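Local coordinates for protein salicylaldehyde dehydrogenase NahF (Pseudomonas putida, PDB 4JZ6) that probably oxidises salicylaldehyde to salicylate with NAD+ as the electron acceptor, a step in the bacterial breakdown of naphthalene, at residues Arg39-Pro42 with Val47-Glu50; Val330-Leu335 with Ile341-Ser346. All blocks are in the same frame, centred on the assembly; numbering follows the deposited sequence.

How the interactions relate
Both contacts close short loops, one after the other along the chain, neither nested nor crossed. Interaction 1 comes first: after strand 36-40 the chain turns through four residues and returns as strand 47-52, giving a beta hairpin in the four-stranded N-terminal sheet. Interaction 2 lies far later, in the connection between helices 311-327 and 349-362, where 330-335 and 341-346 are brought together across five residues. Their centres are about 14 Å apart and the two touch: R39 of the hairpin reaches the backbone oxygen of V345, P42 packs against M344 and V345, and H41 lies beside D332. The N-terminal hairpin is thereby tied to the later interhelical loop.

Interaction 1. Residues Arg39-Pro42 with Val47-Glu50; sequences RKHP and VMTE
Backbone hydrogen bonds join R39 to M48 and T49. R39 N donates to T49 O over 2.8 Å. In the other direction R39 O takes two donors: M48 N at 2.8 Å and T49 N, a weak bond at 3.3 Å. Two successive residues therefore face one, the classic beta bulge of an antiparallel pair, here in the hairpin of strands 36-40 and 47-52. Beyond it K40 and V47 form a non-hydrogen-bonded pair, with CA atoms 4.2 Å apart.

Van der Waals contact centres on M48 and H41, whose side chains run side by side in the same direction. A bend at chi2 (-46°) turns the flexible thioether so that its terminal methyl, M48 CE, comes obliquely to H41 CD2 at 3.4 Å and also touches H41 CB. On the face bearing K40 and V47, the lysine's aliphatic CG passes V47 CG2 at 4.4 Å, while its amine extends away from the partner strand.

The polar ends of R39 and T49 find partners elsewhere in the fold. R39 has the length to carry its guanidinium to the backbone oxygens of V345 and E106, and T49 OG1 bonds E106 OE2. Within the turn, H41 ND1 is hydrogen-bonded to S44 N.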
loop_
_atom_site.group_PDB
_atom_site.type_symbol
_atom_site.label_atom_id
_atom_site.label_comp_id
_atom_site.label_asym_id
_atom_site.label_seq_id
_atom_site.Cartn_x
_atom_site.Cartn_y
_atom_site.Cartn_z
ATOM N N ARG A 39 19.695 28.587 1.810
ATOM C CA ARG A 39 18.289 28.940 1.734
ATOM C C ARG A 39 18.226 30.457 1.837
ATOM O O ARG A 39 18.334 31.017 2.929
ATOM C CB ARG A 39 17.503 28.282 2.871
ATOM C CG ARG A 39 16.087 28.809 3.069
ATOM C CD ARG A 39 15.286 28.810 1.777
ATOM N NE ARG A 39 13.886 29.181 1.987
ATOM C CZ ARG A 39 13.098 29.675 1.034
ATOM N NH1 ARG A 39 13.572 29.865 -0.190
ATOM N NH2 ARG A 39 11.836 29.987 1.301
ATOM N N LYS A 40 18.095 31.125 0.694
ATOM C CA LYS A 40 17.964 32.573 0.690
ATOM C C LYS A 40 16.492 32.934 0.847
ATOM O O LYS A 40 15.614 32.182 0.422
ATOM C CB LYS A 40 18.507 33.175 -0.608
ATOM C CG LYS A 40 19.968 32.874 -0.911
ATOM C CD LYS A 40 20.312 33.343 -2.320
ATOM C CE LYS A 40 21.695 32.885 -2.761
ATOM N NZ LYS A 40 21.902 33.109 -4.227
ATOM N N HIS A 41 16.229 34.078 1.468
ATOM C CA HIS A 41 14.875 34.596 1.579
ATOM C C HIS A 41 14.330 34.854 0.178
ATOM O O HIS A 41 15.012 35.453 -0.657
ATOM C CB HIS A 41 14.881 35.888 2.394
ATOM C CG HIS A 41 13.517 36.408 2.728
ATOM N ND1 HIS A 41 12.850 37.311 1.932
ATOM C CD2 HIS A 41 12.704 36.157 3.781
ATOM C CE1 HIS A 41 11.681 37.597 2.480
ATOM N NE2 HIS A 41 11.568 36.909 3.601
ATOM N N PRO A 42 13.100 34.391 -0.089
ATOM C CA PRO A 42 12.525 34.464 -1.436
ATOM C C PRO A 42 12.273 35.886 -1.963
ATOM O O PRO A 42 12.132 36.043 -3.175
ATOM C CB PRO A 42 11.216 33.681 -1.304
ATOM C CG PRO A 42 10.892 33.723 0.138
ATOM C CD PRO A 42 12.198 33.719 0.860
ATOM N N VAL A 47 20.688 35.563 2.851
ATOM C CA VAL A 47 20.925 34.183 3.270
ATOM C C VAL A 47 20.315 33.902 4.642
ATOM O O VAL A 47 20.706 34.510 5.634
ATOM C CB VAL A 47 22.434 33.860 3.327
ATOM C CG1 VAL A 47 22.662 32.417 3.788
ATOM C CG2 VAL A 47 23.082 34.110 1.974
ATOM N N MET A 48 19.360 32.980 4.697
ATOM C CA MET A 48 18.752 32.610 5.966
ATOM C C MET A 48 19.496 31.445 6.624
ATOM O O MET A 48 19.774 31.475 7.829
ATOM C CB MET A 48 17.263 32.269 5.790
ATOM C CG MET A 48 16.368 33.446 5.394
ATOM S SD MET A 48 16.680 34.943 6.360
ATOM C CE MET A 48 15.267 35.954 5.941
ATOM N N THR A 49 19.818 30.424 5.830
ATOM C CA THR A 49 20.501 29.234 6.340
ATOM C C THR A 49 21.515 28.679 5.338
ATOM O O THR A 49 21.244 28.612 4.137
ATOM C CB THR A 49 19.491 28.119 6.685
ATOM O OG1 THR A 49 18.431 28.661 7.478
ATOM C CG2 THR A 49 20.166 26.981 7.445
ATOM N N GLU A 50 22.687 28.296 5.838
ATOM C CA GLU A 50 23.672 27.580 5.035
ATOM C C GLU A 50 23.742 26.146 5.554
ATOM O O GLU A 50 24.010 25.922 6.734
ATOM C CB GLU A 50 25.039 28.262 5.120
ATOM C CG GLU A 50 26.111 27.640 4.239
ATOM C CD GLU A 50 27.463 28.342 4.364
ATOM O OE1 GLU A 50 27.570 29.325 5.133
ATOM O OE2 GLU A 50 28.427 27.912 3.691
#

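Interaction 2. Residues Val330-Leu335 with Ile341-Ser346; sequences VGDPCL and IGPMVS
V330 and I341 are bridged through their backbones, with CA atoms 4.7 Å apart, and G331 N donates to I341 O over 3.2 Å. This single bridge closes a loop in the irregular connection between helices 311-327 and 349-362, and an Asx turn headed by D332 follows it on the first segment. Next to the bridge, G342 CA directs a hydrogen at G331 O in a CA-H...O contact of 3.2 Å. Glycine suits both positions: G331 adopts a fully extended backbone, and G342, with no side chain, lets its CA lie 4.0 Å from P333 CD.

Among the side chains, V330 passes I341 at a slant, its CG2 lying 4.2 Å from I341 CB. The other methyl, CG1, sits beside the carbonyl oxygen of I341 because chi1 (-170°) places it anti to the backbone N. The isoleucine's outer end runs away from V330, and its side chain packs on P400, a fitting use for a buried, branched apolar chain.

The two proline rings meet through their CD methylenes, P333 CD to P343 CD at 3.7 Å, and these compact apolar edges pack closely beside the glycine. The side chain of D332 crosses that of P343 at about a right angle, OD1 lying 4.0 Å from P343 CG. Aspartate is short enough to reach forward to the backbone N-H of C334, forming the Asx turn, while its other oxygen, OD2, has a weak hydrogen bond from H41 NE2. In that turn C334 N donates to D332 OD1 over 3.1 Å, approaching from above the carboxylate plane.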
loop_
_atom_site.group_PDB
_atom_site.type_symbol
_atom_site.label_atom_id
_atom_site.label_comp_id
_atom_site.label_asym_id
_atom_site.label_seq_id
_atom_site.Cartn_x
_atom_site.Cartn_y
_atom_site.Cartn_z
ATOM N N VAL A 330 -1.288 41.522 5.210
ATOM C CA VAL A 330 -0.194 41.003 4.392
ATOM C C VAL A 330 1.132 41.535 4.923
ATOM O O VAL A 330 1.227 42.700 5.315
ATOM C CB VAL A 330 -0.342 41.413 2.914
ATOM C CG1 VAL A 330 0.663 40.668 2.058
ATOM C CG2 VAL A 330 -1.756 41.152 2.424
ATOM N N GLY A 331 2.152 40.685 4.947
ATOM C CA GLY A 331 3.462 41.112 5.401
ATOM C C GLY A 331 4.450 39.981 5.594
ATOM O O GLY A 331 4.180 38.844 5.212
ATOM N N ASP A 332 5.599 40.292 6.187
ATOM C CA ASP A 332 6.634 39.289 6.405
ATOM C C ASP A 332 6.796 38.988 7.892
ATOM O O ASP A 332 7.283 39.833 8.645
ATOM C CB ASP A 332 7.964 39.755 5.811
ATOM C CG ASP A 332 8.979 38.631 5.687
ATOM O OD1 ASP A 332 8.865 37.633 6.436
ATOM O OD2 ASP A 332 9.891 38.748 4.835
ATOM N N PRO A 333 6.400 37.772 8.314
ATOM C CA PRO A 333 6.459 37.372 9.726
ATOM C C PRO A 333 7.849 37.475 10.355
ATOM O O PRO A 333 7.935 37.636 11.573
ATOM C CB PRO A 333 5.972 35.913 9.715
ATOM C CG PRO A 333 5.974 35.483 8.283
ATOM C CD PRO A 333 5.776 36.731 7.477
ATOM N N CYS A 334 8.914 37.399 9.559
ATOM C CA CYS A 334 10.257 37.561 10.115
ATOM C C CYS A 334 10.574 39.034 10.395
ATOM O O CYS A 334 11.544 39.349 11.088
ATOM C CB CYS A 334 11.325 36.917 9.217
ATOM S SG CYS A 334 11.815 37.869 7.749
ATOM N N LEU A 335 9.742 39.930 9.862
ATOM C CA LEU A 335 9.916 41.369 10.069
ATOM C C LEU A 335 8.857 41.961 10.999
ATOM O O LEU A 335 9.133 42.902 11.741
ATOM C CB LEU A 335 9.884 42.117 8.733
ATOM C CG LEU A 335 11.168 42.274 7.915
ATOM C CD1 LEU A 335 12.389 41.722 8.648
ATOM C CD2 LEU A 335 11.004 41.611 6.558
ATOM N N ILE A 341 -1.139 36.702 5.598
ATOM C CA ILE A 341 -0.560 36.337 4.311
ATOM C C ILE A 341 0.933 36.667 4.270
ATOM O O ILE A 341 1.325 37.781 3.917
ATOM C CB ILE A 341 -1.269 37.061 3.141
ATOM C CG1 ILE A 341 -2.787 37.083 3.350
ATOM C CG2 ILE A 341 -0.904 36.412 1.809
ATOM C CD1 ILE A 341 -3.446 35.745 3.191
ATOM N N GLY A 342 1.763 35.700 4.642
ATOM C CA GLY A 342 3.201 35.864 4.550
ATOM C C GLY A 342 3.690 35.691 3.126
ATOM O O GLY A 342 2.894 35.488 2.213
ATOM N N PRO A 343 5.009 35.793 2.917
ATOM C CA PRO A 343 5.524 35.549 1.566
ATOM C C PRO A 343 5.473 34.066 1.224
ATOM O O PRO A 343 5.527 33.229 2.121
ATOM C CB PRO A 343 6.973 36.034 1.650
ATOM C CG PRO A 343 7.323 35.941 3.103
ATOM C CD PRO A 343 6.057 36.274 3.834
ATOM N N MET A 344 5.358 33.750 -0.059
ATOM C CA MET A 344 5.420 32.365 -0.506
ATOM C C MET A 344 6.852 31.863 -0.425
ATOM O O MET A 344 7.757 32.620 -0.089
ATOM C CB MET A 344 4.855 32.223 -1.917
ATOM C CG MET A 344 3.375 32.527 -1.972
ATOM S SD MET A 344 2.631 32.378 -3.600
ATOM C CE MET A 344 3.516 33.651 -4.499
ATOM N N VAL A 345 7.059 30.586 -0.729
ATOM C CA VAL A 345 8.330 29.929 -0.426
ATOM C C VAL A 345 9.460 30.274 -1.394
ATOM O O VAL A 345 10.628 30.311 -1.004
ATOM C CB VAL A 345 8.167 28.384 -0.342
ATOM C CG1 VAL A 345 7.880 27.793 -1.715
ATOM C CG2 VAL A 345 9.402 27.738 0.258
ATOM N N SER A 346 9.113 30.541 -2.647
ATOM C CA SER A 346 10.116 30.662 -3.696
ATOM C C SER A 346 9.757 31.764 -4.678
ATOM O O SER A 346 8.579 31.991 -4.951
ATOM C CB SER A 346 10.244 29.327 -4.436
ATOM O OG SER A 346 11.151 29.404 -5.522
#